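Local coordinates for protein tricorn protease (Thermoplasma acidophilum, PDB 1K32) that cleaves peptide bonds as a six-subunit serine protease, probably breaking down protein fragments whose access is gated through its beta-propellers, at residues A68-R73 and R105-D110; T79-F84 and D732-G737; S123-Q128 and D828-R833; I166-F171 and Y1009-Y1014. All coordinates share one frame; numbering follows the deposited sequence.

Interaction 1 of 4, residues A68-R73 and R105-D110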
loop_
_atom_site.group_PDB
_atom_site.type_symbol
_atom_site.label_atom_id
_atom_site.label_comp_id
_atom_site.label_asym_id
_atom_site.label_seq_id
_atom_site.Cartn_x
_atom_site.Cartn_y
_atom_site.Cartn_z
ATOM N N ALA A 68 13.350 -13.043 66.481
ATOM C CA ALA A 68 13.684 -12.225 65.319
ATOM C C ALA A 68 14.087 -13.191 64.202
ATOM O O ALA A 68 14.858 -14.132 64.427
ATOM C CB ALA A 68 14.813 -11.275 65.656
ATOM N N ILE A 69 13.571 -12.963 63.001
ATOM C CA ILE A 69 13.829 -13.874 61.891
ATOM C C ILE A 69 14.317 -13.240 60.591
ATOM O O ILE A 69 13.798 -12.200 60.163
ATOM C CB ILE A 69 12.539 -14.664 61.562
ATOM C CG1 ILE A 69 12.026 -15.376 62.818
ATOM C CG2 ILE A 69 12.807 -15.659 60.444
ATOM C CD1 ILE A 69 10.643 -16.003 62.658
ATOM N N ARG A 70 15.311 -13.874 59.965
ATOM C CA ARG A 70 15.830 -13.405 58.678
ATOM C C ARG A 70 15.302 -14.345 57.589
ATOM O O ARG A 70 15.503 -15.561 57.639
ATOM C CB ARG A 70 17.367 -13.391 58.638
ATOM C CG ARG A 70 17.908 -12.867 57.290
ATOM C CD ARG A 70 19.428 -12.773 57.225
ATOM N NE ARG A 70 19.937 -12.166 55.979
ATOM C CZ ARG A 70 20.052 -12.798 54.808
ATOM N NH1 ARG A 70 20.537 -12.173 53.751
ATOM N NH2 ARG A 70 19.686 -14.061 54.687
ATOM N N VAL A 71 14.600 -13.793 56.610
ATOM C CA VAL A 71 14.077 -14.637 55.553
ATOM C C VAL A 71 14.519 -14.108 54.209
ATOM O O VAL A 71 14.618 -12.901 54.025
ATOM C CB VAL A 71 12.525 -14.706 55.604
ATOM C CG1 VAL A 71 11.940 -13.326 55.559
ATOM C CG2 VAL A 71 11.991 -15.535 54.435
ATOM N N MET A 72 14.812 -15.003 53.274
ATOM C CA MET A 72 15.212 -14.565 51.936
ATOM C C MET A 72 14.123 -14.861 50.896
ATOM O O MET A 72 13.372 -15.818 51.027
ATOM C CB MET A 72 16.524 -15.243 51.527
ATOM C CG MET A 72 17.735 -14.815 52.348
ATOM S SD MET A 72 19.131 -15.957 52.039
ATOM C CE MET A 72 18.531 -17.331 53.015
ATOM N N ARG A 73 14.020 -14.006 49.882
ATOM C CA ARG A 73 13.038 -14.183 48.806
ATOM C C ARG A 73 13.692 -13.868 47.475
ATOM O O ARG A 73 14.793 -13.331 47.450
ATOM C CB ARG A 73 11.813 -13.289 49.026
ATOM C CG ARG A 73 10.836 -13.885 50.015
ATOM C CD ARG A 73 9.594 -13.038 50.183
ATOM N NE ARG A 73 8.785 -13.535 51.292
ATOM C CZ ARG A 73 7.642 -12.987 51.693
ATOM N NH1 ARG A 73 6.979 -13.509 52.712
ATOM N NH2 ARG A 73 7.162 -11.921 51.079
ATOM N N ARG A 105 27.388 -16.232 50.226
ATOM C CA ARG A 105 28.573 -15.920 51.019
ATOM C C ARG A 105 28.466 -14.595 51.783
ATOM O O ARG A 105 29.315 -14.283 52.625
ATOM C CB ARG A 105 29.815 -15.927 50.116
ATOM C CG ARG A 105 29.640 -15.125 48.847
ATOM C CD ARG A 105 30.585 -15.566 47.728
ATOM N NE ARG A 105 30.347 -14.777 46.522
ATOM C CZ ARG A 105 29.260 -14.876 45.760
ATOM N NH1 ARG A 105 29.129 -14.105 44.689
ATOM N NH2 ARG A 105 28.312 -15.759 46.052
ATOM N N ARG A 106 27.433 -13.811 51.490
ATOM C CA ARG A 106 27.236 -12.554 52.203
ATOM C C ARG A 106 25.745 -12.339 52.380
ATOM O O ARG A 106 25.125 -11.550 51.672
ATOM C CB ARG A 106 27.866 -11.374 51.449
ATOM C CG ARG A 106 29.386 -11.461 51.333
ATOM C CD ARG A 106 30.018 -10.134 50.900
ATOM N NE ARG A 106 29.480 -9.614 49.642
ATOM C CZ ARG A 106 29.849 -8.460 49.089
ATOM N NH1 ARG A 106 29.306 -8.067 47.941
ATOM N NH2 ARG A 106 30.755 -7.688 49.684
ATOM N N MET A 107 25.174 -13.084 53.318
ATOM C CA MET A 107 23.747 -13.023 53.627
ATOM C C MET A 107 23.547 -11.879 54.606
ATOM O O MET A 107 23.382 -12.096 55.812
ATOM C CB MET A 107 23.294 -14.355 54.244
ATOM C CG MET A 107 23.293 -15.538 53.267
ATOM S SD MET A 107 22.774 -17.100 54.029
ATOM C CE MET A 107 24.337 -17.745 54.448
ATOM N N PHE A 108 23.549 -10.660 54.068
ATOM C CA PHE A 108 23.438 -9.459 54.879
ATOM C C PHE A 108 22.032 -8.996 55.241
ATOM O O PHE A 108 21.050 -9.460 54.672
ATOM C CB PHE A 108 24.260 -8.339 54.219
ATOM C CG PHE A 108 25.749 -8.622 54.193
ATOM C CD1 PHE A 108 26.617 -7.826 53.437
ATOM C CD2 PHE A 108 26.289 -9.662 54.962
ATOM C CE1 PHE A 108 27.998 -8.053 53.449
ATOM C CE2 PHE A 108 27.680 -9.898 54.979
ATOM C CZ PHE A 108 28.532 -9.086 54.219
ATOM N N THR A 109 21.960 -8.055 56.182
ATOM C CA THR A 109 20.693 -7.556 56.715
ATOM C C THR A 109 20.269 -8.725 57.580
ATOM O O THR A 109 19.590 -9.659 57.122
ATOM C CB THR A 109 19.638 -7.307 55.642
ATOM O OG1 THR A 109 20.115 -6.293 54.751
ATOM C CG2 THR A 109 18.318 -6.840 56.285
ATOM N N ASP A 110 20.709 -8.669 58.832
ATOM C CA ASP A 110 20.450 -9.742 59.776
ATOM C C ASP A 110 20.411 -9.221 61.206
ATOM O O ASP A 110 20.597 -8.033 61.448
ATOM C CB ASP A 110 21.571 -10.782 59.638
ATOM C CG ASP A 110 21.194 -12.147 60.186
ATOM O OD1 ASP A 110 21.992 -13.095 59.989
ATOM O OD2 ASP A 110 20.124 -12.280 60.803
#

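Interaction 2 of 4, residues T79-F84 and D732-G737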
loop_
_atom_site.group_PDB
_atom_site.type_symbol
_atom_site.label_atom_id
_atom_site.label_comp_id
_atom_site.label_asym_id
_atom_site.label_seq_id
_atom_site.Cartn_x
_atom_site.Cartn_y
_atom_site.Cartn_z
ATOM N N THR A 79 17.253 -11.285 47.812
ATOM C CA THR A 79 16.763 -10.227 48.702
ATOM C C THR A 79 16.460 -10.772 50.095
ATOM O O THR A 79 16.143 -11.946 50.257
ATOM C CB THR A 79 15.474 -9.521 48.166
ATOM O OG1 THR A 79 14.397 -10.455 48.089
ATOM C CG2 THR A 79 15.723 -8.908 46.766
ATOM N N ALA A 80 16.566 -9.910 51.099
ATOM C CA ALA A 80 16.298 -10.314 52.466
ATOM C C ALA A 80 15.686 -9.197 53.297
ATOM O O ALA A 80 15.871 -8.005 53.007
ATOM C CB ALA A 80 17.599 -10.807 53.135
ATOM N N ASP A 81 14.940 -9.599 54.320
ATOM C CA ASP A 81 14.333 -8.663 55.264
ATOM C C ASP A 81 14.019 -9.420 56.553
ATOM O O ASP A 81 13.990 -10.654 56.565
ATOM C CB ASP A 81 13.092 -8.005 54.653
ATOM C CG ASP A 81 13.389 -6.598 54.099
ATOM O OD1 ASP A 81 12.794 -6.220 53.074
ATOM O OD2 ASP A 81 14.215 -5.863 54.697
ATOM N N LEU A 82 13.805 -8.694 57.643
ATOM C CA LEU A 82 13.541 -9.334 58.922
ATOM C C LEU A 82 12.092 -9.288 59.415
ATOM O O LEU A 82 11.345 -8.348 59.105
ATOM C CB LEU A 82 14.457 -8.726 59.981
ATOM C CG LEU A 82 15.934 -8.552 59.598
ATOM C CD1 LEU A 82 16.646 -7.851 60.747
ATOM C CD2 LEU A 82 16.611 -9.904 59.278
ATOM N N TYR A 83 11.720 -10.319 60.187
ATOM C CA TYR A 83 10.392 -10.461 60.779
ATOM C C TYR A 83 10.513 -10.779 62.267
ATOM O O TYR A 83 11.574 -11.199 62.754
ATOM C CB TYR A 83 9.605 -11.621 60.166
ATOM C CG TYR A 83 9.036 -11.393 58.789
ATOM C CD1 TYR A 83 9.874 -11.270 57.671
ATOM C CD2 TYR A 83 7.657 -11.315 58.597
ATOM C CE1 TYR A 83 9.342 -11.071 56.396
ATOM C CE2 TYR A 83 7.120 -11.119 57.329
ATOM C CZ TYR A 83 7.968 -10.995 56.235
ATOM O OH TYR A 83 7.435 -10.759 54.990
ATOM N N PHE A 84 9.403 -10.589 62.969
ATOM C CA PHE A 84 9.307 -10.894 64.386
ATOM C C PHE A 84 8.245 -11.974 64.496
ATOM O O PHE A 84 7.214 -11.909 63.818
ATOM C CB PHE A 84 8.823 -9.689 65.203
ATOM C CG PHE A 84 9.891 -8.680 65.519
ATOM C CD1 PHE A 84 9.556 -7.480 66.154
ATOM C CD2 PHE A 84 11.222 -8.911 65.180
ATOM C CE1 PHE A 84 10.534 -6.524 66.445
ATOM C CE2 PHE A 84 12.204 -7.967 65.463
ATOM C CZ PHE A 84 11.862 -6.768 66.096
ATOM N N ASP A 732 8.246 -13.976 45.296
ATOM C CA ASP A 732 8.727 -12.781 44.611
ATOM C C ASP A 732 9.724 -12.083 45.536
ATOM O O ASP A 732 9.586 -12.120 46.752
ATOM C CB ASP A 732 7.574 -11.817 44.293
ATOM C CG ASP A 732 6.553 -12.409 43.334
ATOM O OD1 ASP A 732 6.943 -12.891 42.250
ATOM O OD2 ASP A 732 5.350 -12.381 43.664
ATOM N N PRO A 733 10.744 -11.441 44.962
ATOM C CA PRO A 733 11.740 -10.749 45.777
ATOM C C PRO A 733 11.124 -9.654 46.660
ATOM O O PRO A 733 10.058 -9.113 46.355
ATOM C CB PRO A 733 12.708 -10.195 44.735
ATOM C CG PRO A 733 11.846 -9.980 43.538
ATOM C CD PRO A 733 10.971 -11.208 43.525
ATOM N N PHE A 734 11.784 -9.358 47.774
ATOM C CA PHE A 734 11.304 -8.320 48.671
ATOM C C PHE A 734 11.409 -6.998 47.937
ATOM O O PHE A 734 12.307 -6.811 47.121
ATOM C CB PHE A 734 12.139 -8.278 49.953
ATOM C CG PHE A 734 11.702 -9.281 50.990
ATOM C CD1 PHE A 734 10.447 -9.184 51.584
ATOM C CD2 PHE A 734 12.542 -10.328 51.366
ATOM C CE1 PHE A 734 10.031 -10.115 52.539
ATOM C CE2 PHE A 734 12.142 -11.259 52.312
ATOM C CZ PHE A 734 10.879 -11.154 52.903
ATOM N N ARG A 735 10.482 -6.091 48.216
ATOM C CA ARG A 735 10.485 -4.796 47.561
ATOM C C ARG A 735 10.821 -3.701 48.555
ATOM O O ARG A 735 10.463 -3.777 49.731
ATOM C CB ARG A 735 9.113 -4.503 46.947
ATOM C CG ARG A 735 8.589 -5.569 46.004
ATOM C CD ARG A 735 9.000 -5.313 44.576
ATOM N NE ARG A 735 8.451 -4.052 44.081
ATOM C CZ ARG A 735 8.378 -3.730 42.794
ATOM N NH1 ARG A 735 7.868 -2.562 42.427
ATOM N NH2 ARG A 735 8.804 -4.588 41.874
ATOM N N SER A 736 11.502 -2.677 48.066
ATOM C CA SER A 736 11.878 -1.540 48.884
ATOM C C SER A 736 11.648 -0.282 48.062
ATOM O O SER A 736 11.934 -0.269 46.865
ATOM C CB SER A 736 13.350 -1.625 49.267
ATOM O OG SER A 736 13.679 -0.636 50.215
ATOM N N GLY A 737 11.134 0.769 48.702
ATOM C CA GLY A 737 10.904 2.017 47.996
ATOM C C GLY A 737 11.944 3.020 48.445
ATOM O O GLY A 737 12.141 3.231 49.638
#

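Interaction 3 of 4, residues S123-Q128 and D828-R833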
loop_
_atom_site.group_PDB
_atom_site.type_symbol
_atom_site.label_atom_id
_atom_site.label_comp_id
_atom_site.label_asym_id
_atom_site.label_seq_id
_atom_site.Cartn_x
_atom_site.Cartn_y
_atom_site.Cartn_z
ATOM N N SER A 123 22.082 -5.601 61.686
ATOM C CA SER A 123 23.251 -5.283 60.896
ATOM C C SER A 123 22.775 -5.213 59.462
ATOM O O SER A 123 22.138 -6.146 58.982
ATOM C CB SER A 123 24.292 -6.377 61.048
ATOM O OG SER A 123 25.322 -6.201 60.117
ATOM N N THR A 124 23.057 -4.105 58.778
ATOM C CA THR A 124 22.623 -3.979 57.393
ATOM C C THR A 124 23.334 -2.904 56.580
ATOM O O THR A 124 23.730 -1.849 57.096
ATOM C CB THR A 124 21.084 -3.744 57.303
ATOM O OG1 THR A 124 20.696 -3.687 55.932
ATOM C CG2 THR A 124 20.689 -2.437 57.981
ATOM N N ASP A 125 23.473 -3.191 55.290
ATOM C CA ASP A 125 24.117 -2.295 54.342
ATOM C C ASP A 125 23.048 -1.620 53.501
ATOM O O ASP A 125 23.355 -0.835 52.601
ATOM C CB ASP A 125 25.037 -3.098 53.426
ATOM C CG ASP A 125 24.299 -4.198 52.692
ATOM O OD1 ASP A 125 23.717 -5.083 53.352
ATOM O OD2 ASP A 125 24.296 -4.175 51.450
ATOM N N ALA A 126 21.792 -1.934 53.803
ATOM C CA ALA A 126 20.651 -1.390 53.072
ATOM C C ALA A 126 20.741 0.108 52.784
ATOM O O ALA A 126 20.320 0.569 51.723
ATOM C CB ALA A 126 19.369 -1.696 53.825
ATOM N N MET A 127 21.291 0.867 53.723
ATOM C CA MET A 127 21.415 2.308 53.532
ATOM C C MET A 127 22.848 2.795 53.404
ATOM O O MET A 127 23.168 3.905 53.819
ATOM C CB MET A 127 20.742 3.060 54.680
ATOM C CG MET A 127 19.395 3.603 54.306
ATOM S SD MET A 127 18.143 2.366 54.470
ATOM C CE MET A 127 17.838 2.557 56.238
ATOM N N GLN A 128 23.713 1.960 52.844
ATOM C CA GLN A 128 25.100 2.350 52.681
ATOM C C GLN A 128 25.520 2.235 51.224
ATOM O O GLN A 128 24.860 1.566 50.422
ATOM C CB GLN A 128 25.995 1.483 53.560
ATOM C CG GLN A 128 25.673 1.553 55.041
ATOM C CD GLN A 128 25.815 2.950 55.614
ATOM O OE1 GLN A 128 26.712 3.702 55.231
ATOM N NE2 GLN A 128 24.942 3.295 56.555
ATOM N N ASP A 828 15.691 1.103 44.104
ATOM C CA ASP A 828 17.014 1.038 44.706
ATOM C C ASP A 828 17.701 2.395 44.619
ATOM O O ASP A 828 17.398 3.186 43.735
ATOM C CB ASP A 828 17.837 -0.025 43.963
ATOM C CG ASP A 828 19.270 -0.098 44.433
ATOM O OD1 ASP A 828 19.509 -0.093 45.658
ATOM O OD2 ASP A 828 20.164 -0.179 43.571
ATOM N N ASP A 829 18.612 2.679 45.542
ATOM C CA ASP A 829 19.315 3.954 45.500
ATOM C C ASP A 829 20.754 3.817 45.950
ATOM O O ASP A 829 21.370 4.769 46.396
ATOM C CB ASP A 829 18.563 5.044 46.312
ATOM C CG ASP A 829 18.488 4.754 47.817
ATOM O OD1 ASP A 829 17.908 5.598 48.536
ATOM O OD2 ASP A 829 18.992 3.713 48.297
ATOM N N ARG A 830 21.294 2.613 45.798
ATOM C CA ARG A 830 22.680 2.331 46.171
ATOM C C ARG A 830 23.690 3.157 45.367
ATOM O O ARG A 830 24.669 3.667 45.911
ATOM C CB ARG A 830 22.994 0.839 45.962
ATOM C CG ARG A 830 24.484 0.508 46.126
ATOM C CD ARG A 830 24.795 0.093 47.543
ATOM N NE ARG A 830 24.728 -1.358 47.650
ATOM C CZ ARG A 830 24.716 -2.040 48.785
ATOM N NH1 ARG A 830 24.659 -3.362 48.743
ATOM N NH2 ARG A 830 24.748 -1.415 49.951
ATOM N N PHE A 831 23.473 3.267 44.064
ATOM C CA PHE A 831 24.409 4.016 43.238
ATOM C C PHE A 831 24.405 5.493 43.624
ATOM O O PHE A 831 25.459 6.125 43.652
ATOM C CB PHE A 831 24.070 3.860 41.751
ATOM C CG PHE A 831 25.074 4.502 40.838
ATOM C CD1 PHE A 831 26.372 3.996 40.742
ATOM C CD2 PHE A 831 24.728 5.613 40.076
ATOM C CE1 PHE A 831 27.303 4.585 39.899
ATOM C CE2 PHE A 831 25.659 6.213 39.223
ATOM C CZ PHE A 831 26.948 5.693 39.137
ATOM N N ILE A 832 23.222 6.044 43.909
ATOM C CA ILE A 832 23.129 7.450 44.318
ATOM C C ILE A 832 23.940 7.637 45.591
ATOM O O ILE A 832 24.758 8.556 45.682
ATOM C CB ILE A 832 21.667 7.880 44.577
ATOM C CG1 ILE A 832 20.876 7.814 43.267
ATOM C CG2 ILE A 832 21.630 9.307 45.149
ATOM C CD1 ILE A 832 19.363 7.969 43.422
ATOM N N ARG A 833 23.722 6.752 46.565
ATOM C CA ARG A 833 24.444 6.806 47.832
ATOM C C ARG A 833 25.950 6.685 47.601
ATOM O O ARG A 833 26.737 7.331 48.278
ATOM C CB ARG A 833 23.969 5.685 48.770
ATOM C CG ARG A 833 22.577 5.903 49.359
ATOM C CD ARG A 833 22.050 4.672 50.106
ATOM N NE ARG A 833 20.653 4.865 50.491
ATOM C CZ ARG A 833 20.260 5.549 51.560
ATOM N NH1 ARG A 833 18.972 5.686 51.814
ATOM N NH2 ARG A 833 21.151 6.067 52.391
#

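Interaction 4 of 4, residues I166-F171 and Y1009-Y1014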
loop_
_atom_site.group_PDB
_atom_site.type_symbol
_atom_site.label_atom_id
_atom_site.label_comp_id
_atom_site.label_asym_id
_atom_site.label_seq_id
_atom_site.Cartn_x
_atom_site.Cartn_y
_atom_site.Cartn_z
ATOM N N ILE A 166 32.402 -6.184 69.704
ATOM C CA ILE A 166 32.075 -6.150 68.295
ATOM C C ILE A 166 32.775 -7.195 67.456
ATOM O O ILE A 166 33.994 -7.340 67.490
ATOM C CB ILE A 166 32.342 -4.738 67.735
ATOM C CG1 ILE A 166 31.372 -3.754 68.416
ATOM C CG2 ILE A 166 32.203 -4.724 66.214
ATOM C CD1 ILE A 166 31.637 -2.302 68.146
ATOM N N GLY A 167 31.962 -7.945 66.723
ATOM C CA GLY A 167 32.484 -8.960 65.839
ATOM C C GLY A 167 32.445 -8.396 64.430
ATOM O O GLY A 167 31.383 -7.968 63.945
ATOM N N ARG A 168 33.606 -8.365 63.788
ATOM C CA ARG A 168 33.729 -7.867 62.429
ATOM C C ARG A 168 33.942 -9.039 61.487
ATOM O O ARG A 168 34.825 -9.855 61.725
ATOM C CB ARG A 168 34.920 -6.917 62.312
ATOM C CG ARG A 168 34.680 -5.557 62.931
ATOM C CD ARG A 168 35.906 -4.676 62.819
ATOM N NE ARG A 168 35.546 -3.278 63.011
ATOM C CZ ARG A 168 36.364 -2.243 62.835
ATOM N NH1 ARG A 168 35.895 -1.011 63.027
ATOM N NH2 ARG A 168 37.643 -2.429 62.483
ATOM N N ASN A 169 33.129 -9.112 60.433
ATOM C CA ASN A 169 33.212 -10.176 59.428
ATOM C C ASN A 169 33.089 -11.555 60.050
ATOM O O ASN A 169 33.598 -12.539 59.509
ATOM C CB ASN A 169 34.546 -10.082 58.684
ATOM C CG ASN A 169 34.843 -8.682 58.223
ATOM O OD1 ASN A 169 35.894 -8.130 58.526
ATOM N ND2 ASN A 169 33.918 -8.098 57.491
ATOM N N THR A 170 32.385 -11.626 61.170
ATOM C CA THR A 170 32.240 -12.866 61.913
ATOM C C THR A 170 31.153 -13.881 61.509
ATOM O O THR A 170 30.755 -14.727 62.319
ATOM C CB THR A 170 32.127 -12.536 63.418
ATOM O OG1 THR A 170 31.277 -11.394 63.595
ATOM C CG2 THR A 170 33.501 -12.218 63.990
ATOM N N PHE A 171 30.683 -13.817 60.265
ATOM C CA PHE A 171 29.698 -14.797 59.796
ATOM C C PHE A 171 30.485 -16.041 59.349
ATOM O O PHE A 171 31.699 -15.968 59.189
ATOM C CB PHE A 171 28.871 -14.214 58.634
ATOM C CG PHE A 171 29.680 -13.454 57.631
ATOM C CD1 PHE A 171 30.439 -14.126 56.666
ATOM C CD2 PHE A 171 29.733 -12.058 57.682
ATOM C CE1 PHE A 171 31.246 -13.421 55.767
ATOM C CE2 PHE A 171 30.546 -11.332 56.782
ATOM C CZ PHE A 171 31.303 -12.016 55.825
ATOM N N TYR A 1009 40.808 1.231 61.127
ATOM C CA TYR A 1009 39.652 2.106 61.156
ATOM C C TYR A 1009 38.852 1.509 62.316
ATOM O O TYR A 1009 37.961 0.694 62.114
ATOM C CB TYR A 1009 38.872 2.002 59.847
ATOM C CG TYR A 1009 37.963 3.183 59.552
ATOM C CD1 TYR A 1009 37.242 3.813 60.565
ATOM C CD2 TYR A 1009 37.792 3.634 58.242
ATOM C CE1 TYR A 1009 36.366 4.865 60.278
ATOM C CE2 TYR A 1009 36.927 4.674 57.944
ATOM C CZ TYR A 1009 36.218 5.282 58.961
ATOM O OH TYR A 1009 35.346 6.288 58.636
ATOM N N ALA A 1010 39.199 1.912 63.536
ATOM C CA ALA A 1010 38.557 1.405 64.745
ATOM C C ALA A 1010 37.116 1.871 64.958
ATOM O O ALA A 1010 36.686 2.868 64.387
ATOM C CB ALA A 1010 39.394 1.772 65.943
ATOM N N PRO A 1011 36.354 1.148 65.805
ATOM C CA PRO A 1011 34.963 1.518 66.075
ATOM C C PRO A 1011 34.863 2.946 66.597
ATOM O O PRO A 1011 33.969 3.689 66.205
ATOM C CB PRO A 1011 34.524 0.484 67.113
ATOM C CG PRO A 1011 35.329 -0.723 66.734
ATOM C CD PRO A 1011 36.697 -0.109 66.493
ATOM N N HIS A 1012 35.791 3.334 67.468
ATOM C CA HIS A 1012 35.769 4.680 68.020
ATOM C C HIS A 1012 36.059 5.733 66.961
ATOM O O HIS A 1012 35.729 6.905 67.138
ATOM C CB HIS A 1012 36.733 4.806 69.219
ATOM C CG HIS A 1012 38.084 4.198 68.995
ATOM N ND1 HIS A 1012 39.073 4.822 68.264
ATOM C CD2 HIS A 1012 38.616 3.029 69.428
ATOM C CE1 HIS A 1012 40.156 4.064 68.258
ATOM N NE2 HIS A 1012 39.905 2.971 68.957
ATOM N N ASP A 1013 36.663 5.316 65.849
ATOM C CA ASP A 1013 36.938 6.246 64.754
ATOM C C ASP A 1013 35.595 6.552 64.102
ATOM O O ASP A 1013 35.294 7.700 63.791
ATOM C CB ASP A 1013 37.899 5.621 63.736
ATOM C CG ASP A 1013 39.330 5.580 64.237
ATOM O OD1 ASP A 1013 39.997 4.533 64.096
ATOM O OD2 ASP A 1013 39.796 6.605 64.770
ATOM N N TYR A 1014 34.784 5.518 63.903
ATOM C CA TYR A 1014 33.461 5.709 63.316
ATOM C C TYR A 1014 32.595 6.527 64.264
ATOM O O TYR A 1014 31.825 7.366 63.823
ATOM C CB TYR A 1014 32.772 4.371 63.048
ATOM C CG TYR A 1014 33.369 3.595 61.902
ATOM C CD1 TYR A 1014 34.283 2.567 62.131
ATOM C CD2 TYR A 1014 33.014 3.883 60.587
ATOM C CE1 TYR A 1014 34.820 1.844 61.070
ATOM C CE2 TYR A 1014 33.548 3.166 59.519
ATOM C CZ TYR A 1014 34.443 2.153 59.769
ATOM O OH TYR A 1014 34.945 1.430 58.724
#

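Interaction 1 of 4, residues A68-R73 and R105-D110
Arg-70 stands on the second strand of a beta-propeller blade and drives its side chain into the backbone of 105-110, the link to the next blade. The tight part is the turn of carbonyls round the guanidinium. CG anti to the backbone N (chi1 -179°) and a chain extended to NE carry it straight there. NE and NH1 grip Phe-108 O side-on from the same face of its carbonyl, with NH1 at 2.9 Å and the acceptor in the guanidinium plane. NE also gives a more bent bond to Thr-109 O at 2.8 Å, and Met-107, centre of an inverse gamma turn, lays its carbonyl over one guanidinium face; NH1 has a further partner in Ser-102. Replaced by an alanine, Arg-70 would probably leave the carbonyls of Phe-108 and Thr-109 without these arginine donors and the link less firmly held. The loose side lies at the partly exposed Met-107, where Met-72 SD and Met-107 SD are 4.3 Å apart, and Arg-70 NH2 makes a weak bond to Met-72 SD. Across the arginine stem, the Asp-110 carboxylate turns to Asn-57, and Arg-70 CD rests 3.5 Å from Asp-110 CG.

Interaction 2 of 4, residues T79-F84 and D732-G737
Phe-734 lays one ring face against Asp-81 and turns its edge to Tyr-83. Asp-81 CB stands over the centre of the phenyl ring, 3.9 Å from its centroid and 5° off the normal, a CH-pi contact. The aspartate carboxylate is turned 70° from the ring plane and spends its oxygens on the blade, OD1 on Arg-94 and Ser-99 N, OD2 on Thr-96 and Phe-98 N. Tyr-83 arrives from the opposite direction and meets Phe-734 edge to edge: Tyr-83 OH lies near the phenyl plane, 3.6 Å from Phe-734 CE1, while Phe-734 CZ lies near the tyrosine plane, 3.8 Å from Tyr-83 CE1. The backbone beside the ring is fixed by Thr-79, whose OG1 accepts the N-H of Phe-734 at 2.9 Å in a nearly straight bond (164°). OG1 sits between the backbone N and the carbonyl carbon of its own residue, facing the incoming loop, and it is also bonded to Arg-73 O. Thr-79 CG2 touches Pro-733 CB at 3.9 Å, on the solvent side. A serine at Phe-734 would probably open a gap over Asp-81 CB and beside the Tyr-83 edge. Phe-734 O and Ser-736 OG continue the attachment on Ser-99 and Tyr-97. The whole is an interdomain junction, in which the loop leading into the PDZ-like sheet inserts an aromatic side chain against the third strand of a propeller blade.

Interaction 3 of 4, residues S123-Q128 and D828-R833
The type I turn from Asp-125 to Gln-128 meets the first turn of helix 830-848, with Gln-128 CA and Arg-833 CA 6.6 Å apart. Two arginines of the helix, a turn apart, hold it in different ways. Arg-830 bends at chi2 and chi3 (93° and 94°), which swings its guanidinium edge toward the turn. NH1 and NH2 grip one oxygen of Asp-125 end-on: NH1 meets OD2 at 2.8 Å nearly along its C-O bond, and NH2 comes in on the anti side. The two flat groups are 31° apart. NH2 also gives a straight bond to Gln-128 O at 3.0 Å, so a single guanidinium holds both ends of the turn. Arg-833 instead uses its face: Met-127 runs alongside it in the same direction and sets CG over the guanidinium, 3.3 Å from NH1. The group is kept in place by its salt bridges, NE to Asp-829 OD2 at 3.0 Å and NH2 to Asp-742. Thr-124 OG1 accepts from Ala-126 N in an ST turn at the start of the loop, and Asp-828 OD1 from Arg-830 N in an Asx turn ahead of the helix. The contact thus sets the loop between blade strands 120-124 and 135-140 against the helix that leads from the PDZ-like sheet to strand 853-857 of the S41 peptidase fold.

Interaction 4 of 4, residues I166-F171 and Y1009-Y1014
Ile-166 begins the contact with its CD1 4.1 Å from Pro-1011 CB, the two side chains sliding past each other in opposite directions. Past Gly-167, Arg-168 carries the polar part. Its CG is anti to the carbonyl carbon (chi1 -74°) and the chain runs out extended, bringing the guanidinium end-on to a single acceptor, Tyr-1009 O. NH1 bonds it at 2.8 Å in the carbonyl plane, and NH2 at 3.2 Å from above that plane. NH1 also lies by the edge of the Tyr-1014 ring, 3.6 Å from CE1, and 3.7 Å from Pro-1011 CD; Trp-188 adds a cation-pi contact. The rings of Tyr-1009 and Tyr-1014 lie face over face. Asn-169 bonds Tyr-936 through ND2, while Thr-170 turns back into its own blade at His-156. On the helix side, Asp-1013 OD1 accepts the backbone N of Ala-1010, the N-cap residue, at 2.8 Å by its anti lone pair. This is a domain interface, with the second strand of a propeller blade facing the short helix that follows the last strand of the parallel S41 peptidase sheet.

Overall arrangement
From the N terminus, interaction 1 closes a short loop, holding the exit of the second blade of the six-bladed propeller to that blade's own strand 66-73. Interaction 2 starts on the neighbouring strand 79-86, inside that loop, and crosses interaction 1; the two touch, with centres about 9 Å apart. Interactions 3 and 4 open in the third and fourth blades, in series after interaction 1. The long closures of interactions 2, 3 and 4 cross one another, since they return in the order in which they left: to the loop before the PDZ-like sheet, the helix after it, and the short helix 1011-1015 near the C terminus. Three successive blades are thereby tied to successive parts of the C-terminal half.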